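Local coordinates for protein Exo-poly-alpha-D-galacturonosidase (Thermotoga maritima, PDB 3JUR) that probably hydrolyses the galacturonic acid chains of pectin as an exo-acting polygalacturonase of glycosyl hydrolase family 28, built on a beta-helix, at residues P99-R104 and N112-V117; R189-Q194 and C215-L220; G298-S303 and A325-T330; N331-G336 and D363-E368. One frame throughout, in Å; residues are numbered along the deposited sequence.

Contact 1. Residues P99-R104 and N112-V117; sequences PVVLTR and NYSPLV
Two backbone hydrogen bonds join the segments at one antiparallel hydrogen-bonded pair, Val101 with Asn112. Val101 N donates to Asn112 O at 2.9 Å, and Asn112 N answers to Val101 O at 3.2 Å; each donor lies in the plane of the carbonyl it reaches. A CA-H...O contact of 3.3 Å from Val100 CA adds to the grip on Asn112 O. Around this pair the side chains close in. Val100 CG1, anti to its own carbonyl carbon, rests against Asn112 CA at 3.7 Å. Val101 has CG1 anti to its carbonyl carbon (chi1 -61°), which leaves CG2 in the crowded position between the backbone N and the carbonyl carbon, where it meets Pro115 CD tip to tip at 3.8 Å. Thr103 turns OG1 anti to its backbone N (chi1 -168°), which sends CG2 obliquely across Asn112 CB at 3.8 Å and leaves OG1 tip to tip with Pro115 CG. Further out, Thr103 OG1 is hydrogen-bonded to Gln194, while the buried Asn112 amide is held at both ends, ND2 by Leu188 O and OD1 by Gly183 N. Ser114 OG donates to Pro115 O at 2.7 Å, on a lone pair, and also pairs with His75 NE2. The chain turns a corner at Leu102 into strand 103-105, antiparallel to 108-112; 112-117 then leads back to strand 117-120, stacked in parallel between strands 68-75 and 193-196 of the beta-helix.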
loop_
_atom_site.group_PDB
_atom_site.type_symbol
_atom_site.label_atom_id
_atom_site.label_comp_id
_atom_site.label_asym_id
_atom_site.label_seq_id
_atom_site.Cartn_x
_atom_site.Cartn_y
_atom_site.Cartn_z
ATOM N N PRO D 99 44.434 -19.597 40.180
ATOM C CA PRO D 99 45.268 -18.692 39.377
ATOM C C PRO D 99 44.648 -18.286 38.048
ATOM O O PRO D 99 43.712 -18.940 37.558
ATOM C CB PRO D 99 46.555 -19.502 39.140
ATOM C CG PRO D 99 46.182 -20.919 39.398
ATOM C CD PRO D 99 45.126 -20.871 40.455
ATOM N N VAL D 100 45.180 -17.206 37.479
ATOM C CA VAL D 100 44.769 -16.714 36.165
ATOM C C VAL D 100 44.949 -17.783 35.083
ATOM O O VAL D 100 45.872 -18.590 35.148
ATOM C CB VAL D 100 45.533 -15.411 35.771
ATOM C CG1 VAL D 100 45.091 -14.245 36.644
ATOM C CG2 VAL D 100 47.053 -15.603 35.873
ATOM N N VAL D 101 44.041 -17.796 34.112
ATOM C CA VAL D 101 44.121 -18.719 32.976
ATOM C C VAL D 101 44.080 -17.939 31.662
ATOM O O VAL D 101 43.676 -16.773 31.647
ATOM C CB VAL D 101 42.974 -19.773 32.991
ATOM C CG1 VAL D 101 43.045 -20.636 34.242
ATOM C CG2 VAL D 101 41.593 -19.106 32.851
ATOM N N LEU D 102 44.504 -18.576 30.572
ATOM C CA LEU D 102 44.382 -17.992 29.240
ATOM C C LEU D 102 42.913 -17.801 28.916
ATOM O O LEU D 102 42.135 -18.756 28.934
ATOM C CB LEU D 102 45.040 -18.881 28.179
ATOM C CG LEU D 102 44.901 -18.471 26.706
ATOM C CD1 LEU D 102 45.636 -17.164 26.394
ATOM C CD2 LEU D 102 45.410 -19.588 25.811
ATOM N N THR D 103 42.542 -16.558 28.629
ATOM C CA THR D 103 41.152 -16.211 28.359
ATOM C C THR D 103 41.080 -14.953 27.481
ATOM O O THR D 103 42.068 -14.573 26.835
ATOM C CB THR D 103 40.309 -16.100 29.686
ATOM O OG1 THR D 103 38.908 -16.029 29.381
ATOM C CG2 THR D 103 40.720 -14.894 30.537
ATOM N N ARG D 104 39.920 -14.316 27.447
ATOM C CA ARG D 104 39.720 -13.179 26.570
ATOM C C ARG D 104 38.746 -12.202 27.216
ATOM O O ARG D 104 37.795 -12.618 27.876
ATOM C CB ARG D 104 39.196 -13.674 25.215
ATOM C CG ARG D 104 39.783 -12.934 24.026
ATOM C CD ARG D 104 39.249 -13.436 22.699
ATOM N NE ARG D 104 40.234 -14.251 21.999
ATOM C CZ ARG D 104 40.360 -14.314 20.678
ATOM N NH1 ARG D 104 39.566 -13.594 19.886
ATOM N NH2 ARG D 104 41.288 -15.093 20.145
ATOM N N ASN D 112 43.554 -13.942 33.199
ATOM C CA ASN D 112 42.561 -13.369 34.096
ATOM C C ASN D 112 41.808 -14.479 34.824
ATOM O O ASN D 112 42.075 -15.663 34.599
ATOM C CB ASN D 112 41.588 -12.481 33.303
ATOM C CG ASN D 112 40.688 -11.632 34.197
ATOM O OD1 ASN D 112 41.083 -11.200 35.286
ATOM N ND2 ASN D 112 39.472 -11.383 33.730
ATOM N N TYR D 113 40.876 -14.083 35.691
ATOM C CA TYR D 113 40.008 -15.007 36.416
ATOM C C TYR D 113 39.472 -16.096 35.498
ATOM O O TYR D 113 39.094 -15.826 34.349
ATOM C CB TYR D 113 38.834 -14.251 37.058
ATOM C CG TYR D 113 39.227 -13.350 38.217
ATOM C CD1 TYR D 113 39.698 -13.887 39.416
ATOM C CD2 TYR D 113 39.113 -11.962 38.115
ATOM C CE1 TYR D 113 40.057 -13.065 40.480
ATOM C CE2 TYR D 113 39.465 -11.127 39.175
ATOM C CZ TYR D 113 39.942 -11.685 40.356
ATOM O OH TYR D 113 40.296 -10.873 41.414
ATOM N N SER D 114 39.449 -17.325 36.006
ATOM C CA SER D 114 38.889 -18.454 35.270
ATOM C C SER D 114 37.413 -18.234 34.928
ATOM O O SER D 114 36.644 -17.775 35.776
ATOM C CB SER D 114 39.037 -19.742 36.085
ATOM O OG SER D 114 38.390 -20.829 35.441
ATOM N N PRO D 115 37.010 -18.557 33.682
ATOM C CA PRO D 115 35.575 -18.702 33.416
ATOM C C PRO D 115 34.986 -19.762 34.354
ATOM O O PRO D 115 35.725 -20.626 34.841
ATOM C CB PRO D 115 35.539 -19.186 31.968
ATOM C CG PRO D 115 36.758 -18.608 31.367
ATOM C CD PRO D 115 37.805 -18.684 32.448
ATOM N N LEU D 116 33.678 -19.693 34.607
ATOM C CA LEU D 116 33.034 -20.579 35.580
ATOM C C LEU D 116 33.063 -22.046 35.128
ATOM O O LEU D 116 33.254 -22.948 35.938
ATOM C CB LEU D 116 31.605 -20.113 35.919
ATOM C CG LEU D 116 31.250 -18.619 36.058
ATOM C CD1 LEU D 116 29.898 -18.462 36.744
ATOM C CD2 LEU D 116 32.291 -17.765 36.760
ATOM N N VAL D 117 32.870 -22.274 33.833
ATOM C CA VAL D 117 33.098 -23.591 33.235
ATOM C C VAL D 117 34.124 -23.380 32.122
ATOM O O VAL D 117 33.914 -22.567 31.226
ATOM C CB VAL D 117 31.792 -24.219 32.672
ATOM C CG1 VAL D 117 32.052 -25.629 32.170
ATOM C CG2 VAL D 117 30.701 -24.241 33.729
#

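Contact 2. Residues R189-Q194 and C215-L220. Unlike the reference sequence in segment 215-220: Ile216 (reference Val).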
loop_
_atom_site.group_PDB
_atom_site.type_symbol
_atom_site.label_atom_id
_atom_site.label_comp_id
_atom_site.label_asym_id
_atom_site.label_seq_id
_atom_site.Cartn_x
_atom_site.Cartn_y
_atom_site.Cartn_z
ATOM N N ARG D 189 35.625 -9.000 34.713
ATOM C CA ARG D 189 34.794 -10.200 34.897
ATOM C C ARG D 189 35.153 -11.317 33.914
ATOM O O ARG D 189 35.594 -11.043 32.799
ATOM C CB ARG D 189 33.314 -9.864 34.721
ATOM C CG ARG D 189 32.704 -9.012 35.820
ATOM C CD ARG D 189 31.396 -8.421 35.314
ATOM N NE ARG D 189 31.618 -7.409 34.281
ATOM C CZ ARG D 189 30.739 -7.087 33.332
ATOM N NH1 ARG D 189 29.560 -7.702 33.253
ATOM N NH2 ARG D 189 31.044 -6.149 32.449
ATOM N N PRO D 190 34.974 -12.583 34.330
ATOM C CA PRO D 190 35.202 -13.710 33.430
ATOM C C PRO D 190 33.929 -14.083 32.655
ATOM O O PRO D 190 32.828 -13.717 33.078
ATOM C CB PRO D 190 35.579 -14.831 34.392
ATOM C CG PRO D 190 34.802 -14.527 35.632
ATOM C CD PRO D 190 34.720 -13.028 35.718
ATOM N N SER D 191 34.086 -14.786 31.533
ATOM C CA SER D 191 32.954 -15.403 30.831
ATOM C C SER D 191 32.346 -16.502 31.713
ATOM O O SER D 191 32.989 -16.971 32.660
ATOM C CB SER D 191 33.405 -15.999 29.495
ATOM O OG SER D 191 33.769 -14.996 28.557
ATOM N N PHE D 192 31.110 -16.900 31.421
ATOM C CA PHE D 192 30.478 -17.996 32.150
ATOM C C PHE D 192 31.032 -19.340 31.646
ATOM O O PHE D 192 31.874 -19.948 32.300
ATOM C CB PHE D 192 28.949 -17.932 32.022
ATOM C CG PHE D 192 28.197 -18.736 33.060
ATOM C CD1 PHE D 192 27.031 -18.225 33.624
ATOM C CD2 PHE D 192 28.636 -19.999 33.464
ATOM C CE1 PHE D 192 26.317 -18.953 34.575
ATOM C CE2 PHE D 192 27.925 -20.739 34.409
ATOM C CZ PHE D 192 26.764 -20.211 34.970
ATOM N N VAL D 193 30.563 -19.788 30.482
ATOM C CA VAL D 193 31.047 -21.029 29.877
ATOM C C VAL D 193 31.997 -20.680 28.728
ATOM O O VAL D 193 31.609 -19.990 27.784
ATOM C CB VAL D 193 29.867 -21.917 29.362
ATOM C CG1 VAL D 193 30.383 -23.215 28.739
ATOM C CG2 VAL D 193 28.866 -22.218 30.479
ATOM N N GLN D 194 33.241 -21.143 28.816
ATOM C CA GLN D 194 34.234 -20.834 27.791
ATOM C C GLN D 194 34.989 -22.074 27.340
ATOM O O GLN D 194 35.557 -22.802 28.151
ATOM C CB GLN D 194 35.207 -19.740 28.261
ATOM C CG GLN D 194 36.107 -19.168 27.149
ATOM C CD GLN D 194 36.969 -17.999 27.618
ATOM O OE1 GLN D 194 37.983 -18.181 28.294
ATOM N NE2 GLN D 194 36.567 -16.788 27.247
ATOM N N CYS D 215 27.647 -15.380 28.375
ATOM C CA CYS D 215 27.130 -16.654 28.882
ATOM C C CYS D 215 27.823 -17.856 28.257
ATOM O O CYS D 215 28.409 -18.668 28.973
ATOM C CB CYS D 215 25.608 -16.745 28.750
ATOM S SG CYS D 215 24.702 -15.524 29.751
ATOM N N ILE D 216 27.765 -17.968 26.934
ATOM C CA ILE D 216 28.456 -19.048 26.226
ATOM C C ILE D 216 29.470 -18.491 25.232
ATOM O O ILE D 216 29.101 -17.835 24.243
ATOM C CB ILE D 216 27.476 -20.008 25.542
ATOM C CG1 ILE D 216 26.568 -20.648 26.602
ATOM C CG2 ILE D 216 28.246 -21.069 24.751
ATOM C CD1 ILE D 216 25.691 -21.762 26.089
ATOM N N HIS D 217 30.744 -18.768 25.498
ATOM C CA HIS D 217 31.836 -18.105 24.793
ATOM C C HIS D 217 32.855 -19.089 24.209
ATOM O O HIS D 217 33.920 -19.297 24.793
ATOM C CB HIS D 217 32.499 -17.075 25.730
ATOM C CG HIS D 217 33.465 -16.151 25.052
ATOM N ND1 HIS D 217 34.409 -15.425 25.749
ATOM C CD2 HIS D 217 33.642 -15.840 23.746
ATOM C CE1 HIS D 217 35.122 -14.707 24.902
ATOM N NE2 HIS D 217 34.677 -14.942 23.678
ATOM N N PRO D 218 32.525 -19.712 23.054
ATOM C CA PRO D 218 33.532 -20.523 22.377
ATOM C C PRO D 218 34.507 -19.628 21.622
ATOM O O PRO D 218 34.085 -18.681 20.939
ATOM C CB PRO D 218 32.716 -21.388 21.406
ATOM C CG PRO D 218 31.438 -20.664 21.198
ATOM C CD PRO D 218 31.240 -19.685 22.320
ATOM N N VAL D 219 35.796 -19.925 21.754
ATOM C CA VAL D 219 36.852 -19.104 21.171
ATOM C C VAL D 219 37.802 -19.996 20.393
ATOM O O VAL D 219 38.256 -21.022 20.906
ATOM C CB VAL D 219 37.658 -18.331 22.258
ATOM C CG1 VAL D 219 38.708 -17.418 21.622
ATOM C CG2 VAL D 219 36.733 -17.528 23.169
ATOM N N LEU D 220 38.093 -19.600 19.158
ATOM C CA LEU D 220 39.058 -20.294 18.295
ATOM C C LEU D 220 38.761 -21.788 18.228
ATOM O O LEU D 220 39.667 -22.631 18.175
ATOM C CB LEU D 220 40.491 -20.013 18.754
ATOM C CG LEU D 220 41.000 -18.581 18.573
ATOM C CD1 LEU D 220 42.224 -18.334 19.439
ATOM C CD2 LEU D 220 41.309 -18.305 17.104
#
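The His217 imidazole lies between several groups in a fully buried site. Val219 CG2 covers one face, 3.3 Å above the plane and displaced toward the rim; at the edge, Ser191 brings CB into the plane and OG near it, and Trp214 meets the ring edge-to-face. Ser191 OG and His217 ND1 share a hydrogen bond of 2.9 Å. The Gln194 amide comes at the ring obliquely, its plane turned 61° from the imidazole, with NE2 3.0 Å from His217 ND1 and OE1 hydrogen-bonded to Thr103 OG1. Gln194 and His217 both hold CG anti to the backbone N (chi1 -169° in each), so they run side by side in the same direction, and Gln194 CG passes 3.2 Å from His217 O. Beneath them the backbones pair in parallel: Val193 N donates to Cys215 O at 2.9 Å, and His217 N to Val193 O at 2.7 Å, nearly along the C=O axis. These bonds stack strands 193-196 and 216-219 as successive rungs of the beta-helix, with Val193 and Ile216 together on the other face. An alanine in place of His217 would remove the ring that pairs with Ser191 OG and lies under Val219 CG2, and would probably loosen the packing and polar pairing between the two segments. Because NE2 is hydrogen-bonded to Glu244, a proton on that nitrogen is likely, and the nearby carboxylate could also favour a charged imidazole.

Contact 3. Residues G298-S303 and A325-T330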
loop_
_atom_site.group_PDB
_atom_site.type_symbol
_atom_site.label_atom_id
_atom_site.label_comp_id
_atom_site.label_asym_id
_atom_site.label_seq_id
_atom_site.Cartn_x
_atom_site.Cartn_y
_atom_site.Cartn_z
ATOM N N GLY D 298 19.075 -9.452 18.053
ATOM C CA GLY D 298 18.762 -10.866 17.873
ATOM C C GLY D 298 19.938 -11.612 17.269
ATOM O O GLY D 298 20.451 -12.566 17.863
ATOM N N LEU D 299 20.340 -11.184 16.074
ATOM C CA LEU D 299 21.565 -11.654 15.438
ATOM C C LEU D 299 22.502 -10.475 15.251
ATOM O O LEU D 299 22.176 -9.515 14.541
ATOM C CB LEU D 299 21.301 -12.320 14.084
ATOM C CG LEU D 299 22.618 -12.924 13.556
ATOM C CD1 LEU D 299 22.889 -14.332 14.149
ATOM C CD2 LEU D 299 22.701 -12.933 12.062
ATOM N N VAL D 300 23.674 -10.557 15.878
ATOM C CA VAL D 300 24.603 -9.442 15.914
ATOM C C VAL D 300 25.973 -9.855 15.372
ATOM O O VAL D 300 26.444 -10.967 15.633
ATOM C CB VAL D 300 24.711 -8.862 17.347
ATOM C CG1 VAL D 300 25.561 -7.588 17.382
ATOM C CG2 VAL D 300 23.335 -8.559 17.892
ATOM N N ILE D 301 26.586 -8.977 14.582
ATOM C CA ILE D 301 27.976 -9.167 14.165
ATOM C C ILE D 301 28.795 -7.992 14.717
ATOM O O ILE D 301 28.401 -6.831 14.557
ATOM C CB ILE D 301 28.159 -9.263 12.606
ATOM C CG1 ILE D 301 27.056 -10.087 11.910
ATOM C CG2 ILE D 301 29.550 -9.796 12.264
ATOM C CD1 ILE D 301 27.036 -11.572 12.231
ATOM N N GLY D 302 29.911 -8.299 15.387
ATOM C CA GLY D 302 30.802 -7.273 15.940
ATOM C C GLY D 302 30.525 -6.925 17.396
ATOM O O GLY D 302 29.722 -7.591 18.049
ATOM N N SER D 303 31.155 -5.872 17.920
ATOM C CA SER D 303 32.032 -4.971 17.159
ATOM C C SER D 303 33.450 -5.516 17.011
ATOM O O SER D 303 34.244 -5.003 16.222
ATOM C CB SER D 303 32.103 -3.613 17.845
ATOM O OG SER D 303 32.918 -3.684 19.008
ATOM N N ALA D 325 16.763 -6.575 15.428
ATOM C CA ALA D 325 16.710 -7.937 14.912
ATOM C C ALA D 325 18.074 -8.351 14.367
ATOM O O ALA D 325 18.620 -9.388 14.758
ATOM C CB ALA D 325 15.621 -8.078 13.850
ATOM N N LEU D 326 18.613 -7.525 13.468
ATOM C CA LEU D 326 19.909 -7.756 12.843
ATOM C C LEU D 326 20.764 -6.510 13.063
ATOM O O LEU D 326 20.343 -5.392 12.752
ATOM C CB LEU D 326 19.762 -8.037 11.338
ATOM C CG LEU D 326 21.045 -8.175 10.491
ATOM C CD1 LEU D 326 21.909 -9.390 10.910
ATOM C CD2 LEU D 326 20.738 -8.250 9.003
ATOM N N ARG D 327 21.968 -6.719 13.581
ATOM C CA ARG D 327 22.858 -5.630 13.953
ATOM C C ARG D 327 24.296 -5.937 13.528
ATOM O O ARG D 327 24.855 -6.943 13.945
ATOM C CB ARG D 327 22.775 -5.440 15.467
ATOM C CG ARG D 327 23.458 -4.199 16.012
ATOM C CD ARG D 327 23.421 -4.229 17.534
ATOM N NE ARG D 327 23.700 -2.910 18.097
ATOM C CZ ARG D 327 23.964 -2.690 19.380
ATOM N NH1 ARG D 327 23.985 -3.701 20.244
ATOM N NH2 ARG D 327 24.211 -1.457 19.798
ATOM N N LEU D 328 24.875 -5.080 12.686
ATOM C CA LEU D 328 26.308 -5.129 12.373
ATOM C C LEU D 328 27.007 -3.878 12.929
ATOM O O LEU D 328 26.594 -2.747 12.647
ATOM C CB LEU D 328 26.553 -5.286 10.862
ATOM C CG LEU D 328 26.324 -6.662 10.204
ATOM C CD1 LEU D 328 24.860 -7.095 10.220
ATOM C CD2 LEU D 328 26.841 -6.679 8.779
ATOM N N LYS D 329 28.043 -4.098 13.746
ATOM C CA LYS D 329 28.779 -3.019 14.419
ATOM C C LYS D 329 30.270 -3.117 14.126
ATOM O O LYS D 329 30.864 -4.189 14.260
ATOM C CB LYS D 329 28.652 -3.111 15.947
ATOM C CG LYS D 329 27.314 -3.499 16.497
ATOM C CD LYS D 329 27.330 -3.475 18.022
ATOM C CE LYS D 329 27.787 -4.810 18.606
ATOM N NZ LYS D 329 27.519 -4.875 20.076
ATOM N N THR D 330 30.875 -1.986 13.773
ATOM C CA THR D 330 32.316 -1.891 13.564
ATOM C C THR D 330 32.722 -0.415 13.544
ATOM O O THR D 330 31.864 0.466 13.631
ATOM C CB THR D 330 32.754 -2.585 12.253
ATOM O OG1 THR D 330 34.186 -2.582 12.152
ATOM C CG2 THR D 330 32.137 -1.880 11.028
HETATM O O HOH W 1 30.888 -4.896 20.773
#
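Strands 299-301 and 327-329 run in parallel, their axes 4.7 Å apart and inclined by 15°. Four good backbone hydrogen bonds alternate across them, from Leu299 N to Ala325 O, Arg327 N to Leu299 O, Ile301 N to Arg327 O and Lys329 N to Ile301 O; the third is the shortest at 2.7 Å. Gly302 has positive phi, and a CB there would collide with Lys329 O; the cis peptide that follows leads to Ser303 N, which donates to a water at 3.0 Å. On one face aliphatic side chains pair across the strands: Leu299 CD2 lies 3.8 Å from Leu326 CD1, and Ile301 CG1 3.9 Å from Leu328 CG. The other face carries Val300 and the extended Arg327, side by side. Lys329 runs out to CD, which sits over the centre of the Arg327 guanidinium, 3.6 Å above its plane; a bend at chi3 (-88°) then carries CE across Val300 CG1 at 3.8 Å. Both cations are paired with one carboxylate, Asp261, Arg327 NH1 at OD1 and Lys329 NZ at OD2. An alanine in place of Lys329 would remove one of these cations and the CD methylene over the guanidinium, and would probably leave Arg327 less firmly placed. Arg327, Leu328 and Lys329 are consistent with the Arg-Ile-Lys motif of family 28, leucine in the middle, whose basic residues line the substrate cleft in relatives; here the paired cations would probably lower the pKa of Asp261.

Contact 4. Residues N331-G336 and D363-E368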
loop_
_atom_site.group_PDB
_atom_site.type_symbol
_atom_site.label_atom_id
_atom_site.label_comp_id
_atom_site.label_asym_id
_atom_site.label_seq_id
_atom_site.Cartn_x
_atom_site.Cartn_y
_atom_site.Cartn_z
ATOM N N ASN D 331 34.023 -0.154 13.448
ATOM C CA ASN D 331 34.545 1.198 13.253
ATOM C C ASN D 331 35.929 1.152 12.605
ATOM O O ASN D 331 36.452 0.064 12.347
ATOM C CB ASN D 331 34.567 1.987 14.569
ATOM C CG ASN D 331 35.437 1.334 15.641
ATOM O OD1 ASN D 331 36.488 0.761 15.348
ATOM N ND2 ASN D 331 35.005 1.436 16.890
ATOM N N SER D 332 36.524 2.320 12.349
ATOM C CA SER D 332 37.812 2.377 11.650
ATOM C C SER D 332 39.053 2.068 12.517
ATOM O O SER D 332 40.183 2.182 12.037
ATOM C CB SER D 332 37.971 3.699 10.879
ATOM O OG SER D 332 37.849 4.823 11.733
ATOM N N ARG D 333 38.853 1.677 13.775
ATOM C CA ARG D 333 39.947 1.089 14.563
ATOM C C ARG D 333 40.030 -0.421 14.320
ATOM O O ARG D 333 41.057 -1.028 14.614
ATOM C CB ARG D 333 39.785 1.325 16.076
ATOM C CG ARG D 333 39.121 2.622 16.483
ATOM C CD ARG D 333 40.085 3.592 17.120
ATOM N NE ARG D 333 40.283 3.322 18.540
ATOM C CZ ARG D 333 40.492 4.260 19.463
ATOM N NH1 ARG D 333 40.505 5.545 19.132
ATOM N NH2 ARG D 333 40.675 3.908 20.730
ATOM N N ARG D 334 38.954 -1.015 13.790
ATOM C CA ARG D 334 38.799 -2.475 13.747
ATOM C C ARG D 334 39.464 -3.179 12.573
ATOM O O ARG D 334 39.944 -4.300 12.725
ATOM C CB ARG D 334 37.319 -2.881 13.762
ATOM C CG ARG D 334 36.550 -2.546 15.023
ATOM C CD ARG D 334 36.900 -3.459 16.197
ATOM N NE ARG D 334 35.989 -3.180 17.302
ATOM C CZ ARG D 334 36.129 -2.170 18.161
ATOM N NH1 ARG D 334 37.171 -1.345 18.080
ATOM N NH2 ARG D 334 35.222 -1.990 19.110
ATOM N N GLY D 335 39.456 -2.554 11.401
ATOM C CA GLY D 335 39.831 -3.252 10.170
ATOM C C GLY D 335 38.941 -4.473 9.997
ATOM O O GLY D 335 37.781 -4.463 10.422
ATOM N N GLY D 336 39.488 -5.523 9.386
ATOM C CA GLY D 336 38.751 -6.762 9.151
ATOM C C GLY D 336 37.590 -6.587 8.194
ATOM O O GLY D 336 37.562 -5.638 7.395
ATOM N N ASP D 363 30.966 3.201 18.927
ATOM C CA ASP D 363 31.627 3.946 20.032
ATOM C C ASP D 363 32.217 5.305 19.622
ATOM O O ASP D 363 32.970 5.911 20.388
ATOM C CB ASP D 363 32.710 3.103 20.741
ATOM C CG ASP D 363 32.137 2.093 21.739
ATOM O OD1 ASP D 363 30.910 2.057 21.953
ATOM O OD2 ASP D 363 32.932 1.323 22.320
ATOM N N ASN D 364 31.863 5.780 18.428
ATOM C CA ASN D 364 32.399 7.034 17.868
ATOM C C ASN D 364 33.930 7.098 17.884
ATOM O O ASN D 364 34.517 8.143 18.152
ATOM C CB ASN D 364 31.793 8.263 18.562
ATOM C CG ASN D 364 30.305 8.394 18.309
ATOM O OD1 ASN D 364 29.875 9.117 17.406
ATOM N ND2 ASN D 364 29.506 7.677 19.092
ATOM N N GLU D 365 34.556 5.965 17.585
ATOM C CA GLU D 365 36.001 5.834 17.610
ATOM C C GLU D 365 36.536 5.622 16.209
ATOM O O GLU D 365 35.923 4.908 15.406
ATOM C CB GLU D 365 36.416 4.672 18.506
ATOM C CG GLU D 365 36.236 4.957 19.982
ATOM C CD GLU D 365 36.648 3.796 20.862
ATOM O OE1 GLU D 365 36.880 4.031 22.068
ATOM O OE2 GLU D 365 36.741 2.656 20.352
ATOM N N GLU D 366 37.684 6.236 15.934
ATOM C CA GLU D 366 38.277 6.239 14.600
ATOM C C GLU D 366 39.740 5.814 14.601
ATOM O O GLU D 366 40.436 5.951 15.606
ATOM C CB GLU D 366 38.158 7.627 13.970
ATOM C CG GLU D 366 36.734 8.044 13.627
ATOM C CD GLU D 366 36.693 9.272 12.740
ATOM O OE1 GLU D 366 37.293 10.302 13.119
ATOM O OE2 GLU D 366 36.062 9.207 11.664
ATOM N N GLY D 367 40.195 5.307 13.460
ATOM C CA GLY D 367 41.583 4.890 13.287
ATOM C C GLY D 367 41.951 4.722 11.825
ATOM O O GLY D 367 41.321 5.311 10.943
ATOM N N GLU D 368 42.958 3.892 11.574
ATOM C CA GLU D 368 43.539 3.741 10.240
ATOM C C GLU D 368 43.169 2.428 9.556
ATOM O O GLU D 368 43.760 2.076 8.534
ATOM C CB GLU D 368 45.067 3.865 10.315
ATOM C CG GLU D 368 45.592 5.293 10.226
ATOM C CD GLU D 368 45.405 6.098 11.508
ATOM O OE1 GLU D 368 45.022 5.513 12.550
ATOM O OE2 GLU D 368 45.652 7.324 11.469
HETATM O O HOH W 2 36.069 6.570 10.654
#
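From the crowded chi1 position between N and the carbonyl carbon (60°), the Asn331 side chain runs alongside Glu365. CB lies 3.3 Å from Glu365 O, and CG follows at 3.6 Å from the same oxygen while also lying over one face of the Arg334 guanidinium, displaced toward its rim. OD1 curls back to accept from Arg333 N at 3.0 Å, the donor standing above the carbonyl plane: an Asx turn that shapes the loop between strands 327-329 and 337-349. ND2 meets Glu365 CB at 3.9 Å and has its hydrogen bond with Tyr362 O. The partner loop joins strands 357-359 and 372-379, so the contact binds two successive loops at the same border of the beta-helix. Ser332 OG, also in the crowded position, accepts from Gly367 N at 3.0 Å and shares a water, 2.7 Å away, that donates to Glu366 OE2. A CB on Gly367 would run into Ser332 O and press on Arg333 CA. Arg333, bent at chi2 and chi3, brings its guanidinium nearly parallel to the Glu365 carboxylate, planes 14° apart, stacked with Glu365 CD offset toward the rim; NH2 is 4.0 Å from OE1, but no N-H points at the oxygen, leaving charge attraction alone.

Overall arrangement
The four contacts follow one another along the chain and fall into two touching pairs. Contacts 1 and 2, with centres 9 Å apart, meet at Gln194: its OE1 lies 2.6 Å from Thr103 OG1, and its N is 2.9 Å from Val117 O, a probable backbone hydrogen bond between neighbouring rungs. Contacts 3 and 4, with centres 15 Å apart, meet where Arg334 NE reaches Ser303 O at 2.7 Å, as strand 327-329 passes into the loop of contact 4. Contact 3 probably borders the substrate cleft, judging from family relatives. The centres of contacts 2 and 3 are about 18 Å apart, their nearest atoms about 11 Å.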